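Local coordinates for tellurite resistance protein of COG3793 (Nostoc punctiforme, PDB 2OU3) that is of uncertain function but, as a member of the TerB family, probably takes part in tellurite resistance, and binds zinc and indole-3-carbaldehyde, at residues D96-A101 / E131-L136; T38-D43 / W103-D108; D28-M33 / A64-E69; I13-W16 / F20-I23. All blocks are in the same frame, centred on the assembly; numbering follows the deposited sequence.

Overall arrangement
Helix 94-106 is used by two contacts: contact 1 takes its earlier part and contact 2 its end, their centres about 12 Å apart and joined by the packing of Leu98 and Ala101 on Cys39. Helix 26-41 is likewise shared by contacts 2 and 3, whose centres lie about 17 Å apart. Contacts 1, 3 and 4 all meet the bound indole-3-carbaldehyde, through Asp96, through Asp28, Ser29 and Tyr32, and through Phe20. Tyr32 OH lies 2.5 Å from Asp96 OD1 in a probable hydrogen bond, which links contacts 1 and 3 directly. Contact 2 instead holds zinc, and its nearest atoms stay about 10 Å from contact 4.

Contact 1: D96-A101 / E131-L136; sequences DILLSA and EIVDQL. With I3A (1H-indole-3-carbaldehyde), chain E.
Leu98 sends its CD2 methyl from helix 94-106 across CD1 of Leu136, 3.7 Å away, and toward the CG2 branch of Val133 at 4.1 Å. It meets both side chains at about a right angle, so each is touched by a methyl rather than along its length. Leu136 carries CG anti to its carbonyl carbon (chi1 -73°), which lays CD1 against Leu98 while CD2 turns to Leu99 CB. Leu99 also rests its CD1 methyl on the carbonyl oxygen of Leu136, at 3.7 Å. The axes of the two short helical segments pass 10.4 Å apart at -44°, a spacing that leucine and valine can bridge; Ile119 and Ala123 of helix 113-126 close over Leu98.

Polar chemistry belongs to another side of helix 94-106. There Asp96 OD2 accepts a nearly straight hydrogen bond from the indole N of the ligand, 2.8 Å long with 165° at the hydrogen. OD1 of the same carboxylate bonds Tyr32 OH, and OD2 has a further partner in Tyr155 OH of the second subunit. With no hydrogen bond between the segments, their cohesion rests on hydrocarbon shape and burial, while the carboxylate suits a ligand that presents an N-H.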
loop_
_atom_site.group_PDB
_atom_site.type_symbol
_atom_site.label_atom_id
_atom_site.label_comp_id
_atom_site.label_asym_id
_atom_site.label_seq_id
_atom_site.Cartn_x
_atom_site.Cartn_y
_atom_site.Cartn_z
ATOM N N ASP A 96 -8.417 -7.274 -11.752
ATOM C CA ASP A 96 -7.391 -6.442 -11.164
ATOM C C ASP A 96 -7.386 -5.074 -11.883
ATOM O O ASP A 96 -7.405 -4.025 -11.258
ATOM C CB ASP A 96 -6.094 -7.240 -11.314
ATOM C CG ASP A 96 -4.853 -6.568 -10.726
ATOM O OD1 ASP A 96 -4.909 -5.421 -10.214
ATOM O OD2 ASP A 96 -3.807 -7.286 -10.767
ATOM N N ILE A 97 -7.393 -5.103 -13.211
ATOM C CA ILE A 97 -7.419 -3.894 -13.993
ATOM C C ILE A 97 -8.670 -3.063 -13.602
ATOM O O ILE A 97 -8.592 -1.849 -13.414
ATOM C CB ILE A 97 -7.484 -4.221 -15.542
ATOM C CG1 ILE A 97 -6.134 -4.767 -16.074
ATOM C CG2 ILE A 97 -7.942 -2.983 -16.351
ATOM C CD1 ILE A 97 -6.252 -5.607 -17.392
ATOM N N LEU A 98 -9.817 -3.730 -13.535
ATOM C CA LEU A 98 -11.109 -3.037 -13.265
ATOM C C LEU A 98 -11.090 -2.342 -11.928
ATOM O O LEU A 98 -11.502 -1.192 -11.811
ATOM C CB LEU A 98 -12.265 -4.027 -13.326
ATOM C CG LEU A 98 -13.614 -3.329 -13.548
ATOM C CD1 LEU A 98 -13.600 -2.977 -15.045
ATOM C CD2 LEU A 98 -14.832 -4.169 -13.228
ATOM N N LEU A 99 -10.600 -3.047 -10.900
ATOM C CA LEU A 99 -10.514 -2.511 -9.568
ATOM C C LEU A 99 -9.615 -1.293 -9.500
ATOM O O LEU A 99 -9.969 -0.298 -8.904
ATOM C CB LEU A 99 -10.072 -3.591 -8.556
ATOM C CG LEU A 99 -9.955 -3.086 -7.104
ATOM C CD1 LEU A 99 -11.285 -2.557 -6.560
ATOM C CD2 LEU A 99 -9.354 -4.167 -6.175
ATOM N N SER A 100 -8.454 -1.355 -10.119
ATOM C CA SER A 100 -7.586 -0.171 -10.193
ATOM C C SER A 100 -8.272 0.968 -10.946
ATOM O O SER A 100 -8.183 2.115 -10.544
ATOM C CB SER A 100 -6.258 -0.527 -10.873
ATOM O OG SER A 100 -5.483 -1.376 -10.026
ATOM N N ALA A 101 -8.985 0.641 -12.028
ATOM C CA ALA A 101 -9.723 1.647 -12.793
ATOM C C ALA A 101 -10.798 2.342 -11.950
ATOM O O ALA A 101 -10.986 3.565 -12.028
ATOM C CB ALA A 101 -10.374 1.015 -14.030
ATOM N N GLU A 131 -22.249 -9.467 -11.569
ATOM C CA GLU A 131 -22.117 -9.774 -10.144
ATOM C C GLU A 131 -20.705 -9.471 -9.655
ATOM O O GLU A 131 -20.519 -8.977 -8.544
ATOM C CB GLU A 131 -22.471 -11.238 -9.826
ATOM C CG GLU A 131 -22.203 -11.598 -8.356
ATOM N N ILE A 132 -19.709 -9.762 -10.497
ATOM C CA ILE A 132 -18.311 -9.536 -10.130
ATOM C C ILE A 132 -18.009 -8.034 -10.125
ATOM O O ILE A 132 -17.393 -7.523 -9.166
ATOM C CB ILE A 132 -17.300 -10.338 -11.030
ATOM C CG1 ILE A 132 -17.502 -11.851 -10.854
ATOM C CG2 ILE A 132 -15.816 -9.989 -10.667
ATOM C CD1 ILE A 132 -17.351 -12.352 -9.374
ATOM N N VAL A 133 -18.445 -7.324 -11.155
ATOM C CA VAL A 133 -18.345 -5.855 -11.151
ATOM C C VAL A 133 -18.916 -5.249 -9.843
ATOM O O VAL A 133 -18.247 -4.443 -9.183
ATOM C CB VAL A 133 -19.059 -5.204 -12.346
ATOM C CG1 VAL A 133 -18.846 -3.661 -12.286
ATOM C CG2 VAL A 133 -18.545 -5.799 -13.673
ATOM N N ASP A 134 -20.146 -5.618 -9.488
ATOM C CA ASP A 134 -20.777 -5.135 -8.245
ATOM C C ASP A 134 -19.918 -5.443 -7.017
ATOM O O ASP A 134 -19.765 -4.611 -6.130
ATOM C CB ASP A 134 -22.215 -5.672 -8.114
ATOM C CG ASP A 134 -23.160 -5.010 -9.088
ATOM O OD1 ASP A 134 -22.844 -3.899 -9.489
ATOM O OD2 ASP A 134 -24.163 -5.604 -9.534
ATOM N N GLN A 135 -19.320 -6.627 -6.976
ATOM C CA GLN A 135 -18.445 -6.995 -5.875
ATOM C C GLN A 135 -17.168 -6.174 -5.818
ATOM O O GLN A 135 -16.709 -5.814 -4.715
ATOM C CB GLN A 135 -18.111 -8.495 -5.915
ATOM C CG GLN A 135 -19.294 -9.366 -5.465
ATOM C CD GLN A 135 -19.097 -10.829 -5.775
ATOM O OE1 GLN A 135 -17.982 -11.300 -5.822
ATOM N NE2 GLN A 135 -20.196 -11.560 -5.983
ATOM N N LEU A 136 -16.621 -5.852 -6.993
ATOM C CA LEU A 136 -15.400 -5.069 -7.069
ATOM C C LEU A 136 -15.670 -3.636 -6.625
ATOM O O LEU A 136 -14.862 -3.049 -5.901
ATOM C CB LEU A 136 -14.845 -5.087 -8.488
ATOM C CG LEU A 136 -14.221 -6.423 -8.890
ATOM C CD1 LEU A 136 -13.957 -6.421 -10.397
ATOM C CD2 LEU A 136 -12.947 -6.731 -8.073
HETATM O O I3A E . 2.661 -4.409 -12.670
HETATM C "C3'" I3A E . 1.730 -4.319 -11.873
HETATM C C3 I3A E . 0.612 -5.283 -12.015
HETATM C C2 I3A E . -0.458 -5.344 -11.164
HETATM N N I3A E . -1.270 -6.369 -11.593
HETATM C C8 I3A E . -0.767 -6.972 -12.690
HETATM C C9 I3A E . 0.498 -6.318 -13.048
HETATM C C4 I3A E . 1.266 -6.767 -14.134
HETATM C C5 I3A E . 0.785 -7.812 -14.886
HETATM C C6 I3A E . -0.419 -8.458 -14.561
HETATM C C7 I3A E . -1.169 -8.037 -13.474
#

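Contact 2: T38-D43 / W103-D108; sequences TCAKAD and WVSAAD. With ZN (zinc ion), chain C.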
loop_
_atom_site.group_PDB
_atom_site.type_symbol
_atom_site.label_atom_id
_atom_site.label_comp_id
_atom_site.label_asym_id
_atom_site.label_seq_id
_atom_site.Cartn_x
_atom_site.Cartn_y
_atom_site.Cartn_z
ATOM N N THR A 38 -6.942 3.138 -19.966
ATOM C CA THR A 38 -7.960 2.946 -20.987
ATOM C C THR A 38 -9.329 2.684 -20.346
ATOM O O THR A 38 -10.337 3.235 -20.772
ATOM C CB THR A 38 -7.631 1.765 -21.901
ATOM O OG1 THR A 38 -6.320 1.941 -22.407
ATOM C CG2 THR A 38 -8.608 1.670 -23.054
ATOM N N CYS A 39 -9.332 1.826 -19.341
ATOM C CA CYS A 39 -10.534 1.440 -18.628
ATOM C C CYS A 39 -11.177 2.635 -17.907
ATOM O O CYS A 39 -12.368 2.860 -18.036
ATOM C CB CYS A 39 -10.182 0.317 -17.635
ATOM S SG CYS A 39 -11.495 -0.794 -17.117
ATOM N N ALA A 40 -10.376 3.379 -17.151
ATOM C CA ALA A 40 -10.866 4.544 -16.423
ATOM C C ALA A 40 -11.399 5.599 -17.395
ATOM O O ALA A 40 -12.463 6.169 -17.170
ATOM C CB ALA A 40 -9.775 5.139 -15.568
ATOM N N LYS A 41 -10.658 5.854 -18.473
ATOM C CA LYS A 41 -11.077 6.851 -19.468
ATOM C C LYS A 41 -12.321 6.363 -20.225
ATOM O O LYS A 41 -13.257 7.134 -20.459
ATOM C CB LYS A 41 -9.936 7.151 -20.430
ATOM C CG LYS A 41 -10.145 8.376 -21.306
ATOM C CD LYS A 41 -9.175 8.360 -22.480
ATOM C CE LYS A 41 -9.242 9.666 -23.276
ATOM N NZ LYS A 41 -8.044 9.849 -24.117
ATOM N N ALA A 42 -12.318 5.076 -20.573
ATOM C CA ALA A 42 -13.473 4.399 -21.155
ATOM C C ALA A 42 -13.960 5.158 -22.385
ATOM O O ALA A 42 -13.220 5.293 -23.360
ATOM C CB ALA A 42 -14.594 4.214 -20.117
ATOM N N ASP A 43 -15.190 5.656 -22.359
ATOM C CA ASP A 43 -15.672 6.441 -23.483
ATOM C C ASP A 43 -15.033 7.815 -23.379
ATOM O O ASP A 43 -14.415 8.314 -24.326
ATOM N N TRP A 103 -10.665 2.671 -8.617
ATOM C CA TRP A 103 -9.914 3.525 -7.689
ATOM C C TRP A 103 -9.413 4.787 -8.380
ATOM O O TRP A 103 -9.496 5.867 -7.820
ATOM C CB TRP A 103 -8.730 2.786 -7.082
ATOM C CG TRP A 103 -9.024 2.080 -5.837
ATOM C CD1 TRP A 103 -9.344 0.769 -5.686
ATOM C CD2 TRP A 103 -9.052 2.661 -4.534
ATOM N NE1 TRP A 103 -9.532 0.479 -4.342
ATOM C CE2 TRP A 103 -9.380 1.628 -3.618
ATOM C CE3 TRP A 103 -8.853 3.958 -4.050
ATOM C CZ2 TRP A 103 -9.484 1.859 -2.263
ATOM C CZ3 TRP A 103 -8.957 4.180 -2.701
ATOM C CH2 TRP A 103 -9.277 3.148 -1.828
ATOM N N VAL A 104 -8.910 4.647 -9.602
ATOM C CA VAL A 104 -8.498 5.820 -10.376
ATOM C C VAL A 104 -9.669 6.797 -10.607
ATOM O O VAL A 104 -9.498 7.990 -10.458
ATOM C CB VAL A 104 -7.897 5.420 -11.727
ATOM C CG1 VAL A 104 -7.723 6.648 -12.622
ATOM C CG2 VAL A 104 -6.527 4.719 -11.508
ATOM N N SER A 105 -10.818 6.276 -11.000
ATOM C CA SER A 105 -11.989 7.067 -11.272
ATOM C C SER A 105 -12.458 7.771 -9.986
ATOM O O SER A 105 -12.988 8.865 -10.013
ATOM C CB SER A 105 -13.085 6.169 -11.823
ATOM O OG SER A 105 -12.757 5.709 -13.121
ATOM N N ALA A 106 -12.290 7.118 -8.853
ATOM C CA ALA A 106 -12.690 7.690 -7.572
ATOM C C ALA A 106 -11.748 8.792 -7.090
ATOM O O ALA A 106 -12.096 9.517 -6.169
ATOM C CB ALA A 106 -12.740 6.572 -6.496
ATOM N N ALA A 107 -10.562 8.924 -7.697
ATOM C CA ALA A 107 -9.483 9.776 -7.165
ATOM C C ALA A 107 -9.848 11.243 -7.156
ATOM O O ALA A 107 -9.335 12.002 -6.343
ATOM C CB ALA A 107 -8.159 9.583 -7.973
ATOM N N ASP A 108 -10.707 11.639 -8.085
ATOM C CA ASP A 108 -11.117 13.024 -8.203
ATOM C C ASP A 108 -12.545 13.251 -7.685
ATOM O O ASP A 108 -13.180 14.222 -8.063
ATOM C CB ASP A 108 -10.980 13.507 -9.661
ATOM C CG ASP A 108 -11.941 12.813 -10.628
ATOM O OD1 ASP A 108 -12.405 11.656 -10.402
ATOM O OD2 ASP A 108 -12.219 13.431 -11.663
HETATM ZN ZN ZN C . -13.568 10.382 -11.314
HETATM O O HOH W 1 -14.135 12.190 -12.595
HETATM O O HOH W 2 -15.078 10.793 -9.766
#
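Ala40 presses its single methyl into the angle between Val104 and Ser105, with CB 3.9 Å from Val104 CG1. The same methyl lies 3.9 Å from Ser105 OG, and this is the tight part of the contact: the side chains are so small that the CA atoms of Ala40 and Ser105 come within 5.8 Å. Alanine suits the place because a lone methyl lets the backbones come this close. Serine fits as well, since its hydroxyl is already spent on Ala101 O, one turn back in its own helix, and can lie beside a methyl without needing a partner across. Val104 turns its bulk also to Trp53 and Ala54 of helix 48-60, so that three helices of this all-helical TerB-family protein meet here.

Beyond Ser105 this close apolar packing gives way to a zinc site with water on it. The backbone O of Ser105 binds zinc at 2.1 Å, and Asp108 OD1 binds it at 2.0 Å. The carboxylate of Asp108 reaches back because its CG sits between the backbone N and the carbonyl carbon (chi1 66°). Glu50 and Glu115 supply two more ligands, and two waters complete the set of six. Water 1 also donates a hydrogen bond to Asp108 OD2, at 2.5 Å, which helps to hold OD2, the oxygen that does not bind zinc. On the other segment the chain leaves the helix at Ala42, with positive phi (54°), and the next residue, Asp43, is exposed.

Contact 3: D28-M33 / A64-E69; sequences DSSIYM and ADWVIE. With I3A (1H-indole-3-carbaldehyde), chain E.
Trp66, two residues after an Ala64 whose N is bonded to Asn26 OD1 at the start of helix 26-41, is the first along 64-69 to meet the other segment, its CH2 atom coming 3.8 Å from Ser30 CB. Trp66 CG sits between its backbone N and carbonyl carbon (chi1 79°), which swings the broad indole across toward helix 26-41; the ring's far end then touches Ser30, while Val67 CG2 lies over one face. An exposed tryptophan can thus cover the edge of the contact with its apolar surface.

Val67 follows, pushing CG1 against Ser30 CA at 4.0 Å. Its carbonyl oxygen takes a hydrogen bond from a water at 2.9 Å, and that water accepts one from Ser30 OG at 2.6 Å, so a small hydroxyl and a bridging water join the two helices. Helix 26-41, in this bundle of helices, is two-sided: while Ser30 faces Val67, its neighbours line the ligand pocket. Ser29 OG donates to the aldehyde O of the ligand at 2.8 Å, and the Tyr32 ring has ligand atom C2 over its centre, 3.5 Å above the plane. Tyr32 OH also bonds Ser100.

Ile68, next in order, turns its apolar chain to Cys58 of helix 48-60 and to Leu8 of the second subunit. Glu69 packs on Ile5 of that subunit.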
loop_
_atom_site.group_PDB
_atom_site.type_symbol
_atom_site.label_atom_id
_atom_site.label_comp_id
_atom_site.label_asym_id
_atom_site.label_seq_id
_atom_site.Cartn_x
_atom_site.Cartn_y
_atom_site.Cartn_z
ATOM N N ASP A 28 5.298 -5.313 -18.447
ATOM C CA ASP A 28 4.002 -5.701 -17.902
ATOM C C ASP A 28 3.361 -4.619 -17.039
ATOM O O ASP A 28 2.153 -4.396 -17.135
ATOM C CB ASP A 28 4.070 -7.016 -17.121
ATOM C CG ASP A 28 3.930 -8.264 -18.018
ATOM O OD1 ASP A 28 3.593 -8.126 -19.228
ATOM O OD2 ASP A 28 4.115 -9.398 -17.482
ATOM N N SER A 29 4.154 -3.932 -16.211
ATOM C CA SER A 29 3.614 -2.817 -15.437
ATOM C C SER A 29 3.057 -1.764 -16.375
ATOM O O SER A 29 1.962 -1.225 -16.149
ATOM C CB SER A 29 4.676 -2.200 -14.492
ATOM O OG SER A 29 5.026 -3.100 -13.435
ATOM N N SER A 30 3.800 -1.480 -17.441
ATOM C CA SER A 30 3.382 -0.511 -18.454
ATOM C C SER A 30 2.056 -0.885 -19.135
ATOM O O SER A 30 1.116 -0.093 -19.166
ATOM C CB SER A 30 4.492 -0.377 -19.522
ATOM O OG SER A 30 4.143 0.560 -20.531
ATOM N N ILE A 31 1.989 -2.108 -19.647
ATOM C CA ILE A 31 0.793 -2.617 -20.319
ATOM C C ILE A 31 -0.407 -2.639 -19.354
ATOM O O ILE A 31 -1.510 -2.179 -19.697
ATOM C CB ILE A 31 1.055 -4.011 -20.954
ATOM C CG1 ILE A 31 2.078 -3.911 -22.091
ATOM C CG2 ILE A 31 -0.226 -4.604 -21.526
ATOM C CD1 ILE A 31 2.706 -5.250 -22.471
ATOM N N TYR A 32 -0.172 -3.108 -18.128
ATOM C CA TYR A 32 -1.212 -3.122 -17.104
ATOM C C TYR A 32 -1.769 -1.719 -16.860
ATOM O O TYR A 32 -2.997 -1.517 -16.882
ATOM C CB TYR A 32 -0.661 -3.684 -15.808
ATOM C CG TYR A 32 -1.597 -3.588 -14.608
ATOM C CD1 TYR A 32 -2.576 -4.542 -14.389
ATOM C CD2 TYR A 32 -1.488 -2.541 -13.694
ATOM C CE1 TYR A 32 -3.431 -4.459 -13.298
ATOM C CE2 TYR A 32 -2.329 -2.452 -12.610
ATOM C CZ TYR A 32 -3.282 -3.411 -12.392
ATOM O OH TYR A 32 -4.096 -3.308 -11.286
HETATM N N MSE A 33 -0.888 -0.743 -16.664
HETATM C CA MSE A 33 -1.310 0.638 -16.398
HETATM C C MSE A 33 -1.989 1.267 -17.591
HETATM O O MSE A 33 -2.936 2.019 -17.431
HETATM C CB MSE A 33 -0.149 1.526 -15.961
HETATM C CG MSE A 33 0.243 1.334 -14.536
HETATM SE SE MSE A 33 -1.235 1.586 -13.292
HETATM C CE MSE A 33 -2.010 3.070 -14.059
ATOM N N ALA A 64 10.879 1.179 -13.560
ATOM C CA ALA A 64 11.852 2.009 -14.257
ATOM C C ALA A 64 11.215 3.322 -14.654
ATOM O O ALA A 64 10.014 3.354 -14.935
ATOM C CB ALA A 64 12.411 1.269 -15.521
ATOM N N ASP A 65 12.011 4.408 -14.661
ATOM C CA ASP A 65 11.532 5.747 -15.027
ATOM C C ASP A 65 10.856 5.817 -16.385
ATOM O O ASP A 65 9.900 6.577 -16.573
ATOM C CB ASP A 65 12.679 6.755 -15.057
ATOM C CG ASP A 65 13.144 7.159 -13.656
ATOM O OD1 ASP A 65 12.556 6.718 -12.641
ATOM O OD2 ASP A 65 14.111 7.927 -13.600
ATOM N N TRP A 66 11.384 5.076 -17.357
ATOM C CA TRP A 66 10.749 5.065 -18.664
ATOM C C TRP A 66 9.244 4.780 -18.593
ATOM O O TRP A 66 8.480 5.298 -19.407
ATOM C CB TRP A 66 11.430 4.106 -19.664
ATOM C CG TRP A 66 11.122 2.615 -19.544
ATOM C CD1 TRP A 66 11.942 1.653 -19.006
ATOM C CD2 TRP A 66 9.976 1.914 -20.062
ATOM N NE1 TRP A 66 11.357 0.423 -19.122
ATOM C CE2 TRP A 66 10.154 0.547 -19.766
ATOM C CE3 TRP A 66 8.812 2.311 -20.727
ATOM C CZ2 TRP A 66 9.215 -0.412 -20.098
ATOM C CZ3 TRP A 66 7.876 1.353 -21.074
ATOM C CH2 TRP A 66 8.081 0.008 -20.756
ATOM N N VAL A 67 8.824 3.908 -17.668
ATOM C CA VAL A 67 7.437 3.512 -17.609
ATOM C C VAL A 67 6.570 4.722 -17.304
ATOM O O VAL A 67 5.548 4.935 -17.936
ATOM C CB VAL A 67 7.209 2.396 -16.573
ATOM C CG1 VAL A 67 5.656 2.017 -16.411
ATOM C CG2 VAL A 67 8.026 1.170 -16.941
ATOM N N ILE A 68 6.983 5.523 -16.330
ATOM C CA ILE A 68 6.215 6.709 -15.939
ATOM C C ILE A 68 6.286 7.811 -16.998
ATOM O O ILE A 68 5.263 8.419 -17.358
ATOM C CB ILE A 68 6.668 7.254 -14.544
ATOM C CG1 ILE A 68 6.547 6.163 -13.484
ATOM C CG2 ILE A 68 5.846 8.494 -14.156
ATOM C CD1 ILE A 68 5.154 5.516 -13.316
ATOM N N GLU A 69 7.471 8.058 -17.532
ATOM C CA GLU A 69 7.590 9.064 -18.586
ATOM C C GLU A 69 6.695 8.739 -19.787
ATOM O O GLU A 69 6.024 9.603 -20.362
ATOM C CB GLU A 69 9.026 9.166 -19.044
ATOM C CG GLU A 69 9.931 9.696 -17.949
ATOM C CD GLU A 69 9.693 11.170 -17.626
ATOM O OE1 GLU A 69 8.871 11.851 -18.294
ATOM O OE2 GLU A 69 10.339 11.635 -16.664
HETATM O O I3A E . 2.661 -4.409 -12.670
HETATM C "C3'" I3A E . 1.730 -4.319 -11.873
HETATM C C3 I3A E . 0.612 -5.283 -12.015
HETATM C C2 I3A E . -0.458 -5.344 -11.164
HETATM N N I3A E . -1.270 -6.369 -11.593
HETATM C C8 I3A E . -0.767 -6.972 -12.690
HETATM C C9 I3A E . 0.498 -6.318 -13.048
HETATM C C4 I3A E . 1.266 -6.767 -14.134
HETATM C C5 I3A E . 0.785 -7.812 -14.886
HETATM C C6 I3A E . -0.419 -8.458 -14.561
HETATM C C7 I3A E . -1.169 -8.037 -13.474
HETATM O O HOH W 3 4.556 3.117 -20.010
#

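Contact 4: I13-W16 / F20-I23; sequences IINW and FNQI. With I3A (1H-indole-3-carbaldehyde), chain E.
Ile14 buries the most surface here, lodging its CG2 methyl 3.5 Å from Phe20 CB and 3.8 Å from Phe20 CD2. That branch approaches the ring obliquely, and the same methyl lies 3.8 Å from Gln22 O, so a beta-branched chain fills the angle between helix and returning loop.

Phe20 continues the apolar surface into the ligand pocket. It turns the edge of its ring to the face of the indole, with CE2 3.4 Å from ligand atom C8, which lies near the plane of the phenyl ring; a flat ring can put its edge on the ligand while its CB and CD2 pack on Ile14.

Asn15 secures the backbone of the loop. With CG anti to the backbone N (chi1 -179°), its amide reaches Phe20 O, and ND2 donates a hydrogen bond of 3.0 Å at 162°. The donor stands well above the carbonyl plane, while the oxygen lies in the amide plane of Asn15. Asn15 CA adds a C-H contact to Phe20 O, at 3.4 Å.

Together these contacts hold the loop back against the end of helix 4-18 just before helix 26-41 begins. Arg147 of the second subunit bonds Asn15 O and Trp16 O, placing this turn at the dimer interface.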
loop_
_atom_site.group_PDB
_atom_site.type_symbol
_atom_site.label_atom_id
_atom_site.label_comp_id
_atom_site.label_asym_id
_atom_site.label_seq_id
_atom_site.Cartn_x
_atom_site.Cartn_y
_atom_site.Cartn_z
ATOM N N ILE A 13 5.783 -4.305 -1.844
ATOM C CA ILE A 13 4.625 -3.535 -2.260
ATOM C C ILE A 13 3.808 -4.243 -3.350
ATOM O O ILE A 13 2.567 -4.170 -3.370
ATOM C CB ILE A 13 5.060 -2.092 -2.686
ATOM C CG1 ILE A 13 3.901 -1.109 -2.542
ATOM C CG2 ILE A 13 5.659 -2.069 -4.097
ATOM C CD1 ILE A 13 3.105 -1.259 -1.240
ATOM N N ILE A 14 4.491 -4.924 -4.265
ATOM C CA ILE A 14 3.796 -5.710 -5.287
ATOM C C ILE A 14 3.018 -6.826 -4.617
ATOM O O ILE A 14 1.830 -7.040 -4.910
ATOM C CB ILE A 14 4.779 -6.275 -6.317
ATOM C CG1 ILE A 14 5.195 -5.182 -7.265
ATOM C CG2 ILE A 14 4.127 -7.423 -7.072
ATOM C CD1 ILE A 14 4.039 -4.696 -8.225
ATOM N N ASN A 15 3.650 -7.500 -3.661
ATOM C CA ASN A 15 2.918 -8.530 -2.900
ATOM C C ASN A 15 1.738 -7.942 -2.093
ATOM O O ASN A 15 0.649 -8.538 -2.013
ATOM C CB ASN A 15 3.852 -9.333 -2.010
ATOM C CG ASN A 15 3.129 -10.408 -1.250
ATOM O OD1 ASN A 15 2.711 -10.201 -0.099
ATOM N ND2 ASN A 15 2.914 -11.542 -1.899
ATOM N N TRP A 16 1.960 -6.772 -1.498
ATOM C CA TRP A 16 0.956 -6.141 -0.698
ATOM C C TRP A 16 -0.330 -5.879 -1.512
ATOM O O TRP A 16 -1.435 -6.230 -1.080
ATOM C CB TRP A 16 1.470 -4.839 -0.069
ATOM C CG TRP A 16 0.411 -4.125 0.704
ATOM C CD1 TRP A 16 -0.347 -3.041 0.271
ATOM C CD2 TRP A 16 -0.100 -4.465 1.995
ATOM N NE1 TRP A 16 -1.248 -2.693 1.241
ATOM C CE2 TRP A 16 -1.126 -3.548 2.299
ATOM C CE3 TRP A 16 0.210 -5.454 2.932
ATOM C CZ2 TRP A 16 -1.838 -3.605 3.495
ATOM C CZ3 TRP A 16 -0.483 -5.496 4.112
ATOM C CH2 TRP A 16 -1.477 -4.562 4.399
ATOM N N PHE A 20 1.321 -10.995 -5.546
ATOM C CA PHE A 20 2.287 -11.609 -6.429
ATOM C C PHE A 20 3.544 -11.963 -5.660
ATOM O O PHE A 20 3.915 -11.267 -4.745
ATOM C CB PHE A 20 2.669 -10.623 -7.550
ATOM C CG PHE A 20 1.543 -10.279 -8.520
ATOM C CD1 PHE A 20 0.358 -11.006 -8.581
ATOM C CD2 PHE A 20 1.704 -9.200 -9.403
ATOM C CE1 PHE A 20 -0.665 -10.670 -9.492
ATOM C CE2 PHE A 20 0.709 -8.884 -10.326
ATOM C CZ PHE A 20 -0.467 -9.613 -10.376
ATOM N N ASN A 21 4.176 -13.074 -6.022
ATOM C CA ASN A 21 5.468 -13.458 -5.426
ATOM C C ASN A 21 6.704 -13.101 -6.259
ATOM O O ASN A 21 7.835 -13.433 -5.867
ATOM C CB ASN A 21 5.462 -14.958 -5.127
ATOM C CG ASN A 21 4.453 -15.333 -4.073
ATOM O OD1 ASN A 21 3.731 -16.305 -4.228
ATOM N ND2 ASN A 21 4.402 -14.568 -2.994
ATOM N N GLN A 22 6.498 -12.352 -7.352
ATOM C CA GLN A 22 7.563 -11.947 -8.266
ATOM C C GLN A 22 7.214 -10.527 -8.694
ATOM O O GLN A 22 6.037 -10.239 -8.791
ATOM C CB GLN A 22 7.490 -12.911 -9.439
ATOM C CG GLN A 22 8.577 -12.899 -10.437
ATOM C CD GLN A 22 8.287 -13.899 -11.554
ATOM O OE1 GLN A 22 7.523 -14.861 -11.365
ATOM N NE2 GLN A 22 8.884 -13.675 -12.726
ATOM N N ILE A 23 8.211 -9.662 -8.923
ATOM C CA ILE A 23 7.975 -8.299 -9.395
ATOM C C ILE A 23 7.682 -8.418 -10.899
ATOM O O ILE A 23 8.486 -9.041 -11.601
ATOM C CB ILE A 23 9.208 -7.413 -9.195
ATOM C CG1 ILE A 23 9.585 -7.337 -7.712
ATOM C CG2 ILE A 23 8.920 -5.994 -9.716
ATOM C CD1 ILE A 23 10.957 -6.722 -7.407
HETATM O O I3A E . 2.661 -4.409 -12.670
HETATM C "C3'" I3A E . 1.730 -4.319 -11.873
HETATM C C3 I3A E . 0.612 -5.283 -12.015
HETATM C C2 I3A E . -0.458 -5.344 -11.164
HETATM N N I3A E . -1.270 -6.369 -11.593
HETATM C C8 I3A E . -0.767 -6.972 -12.690
HETATM C C9 I3A E . 0.498 -6.318 -13.048
HETATM C C4 I3A E . 1.266 -6.767 -14.134
HETATM C C5 I3A E . 0.785 -7.812 -14.886
HETATM C C6 I3A E . -0.419 -8.458 -14.561
HETATM C C7 I3A E . -1.169 -8.037 -13.474
#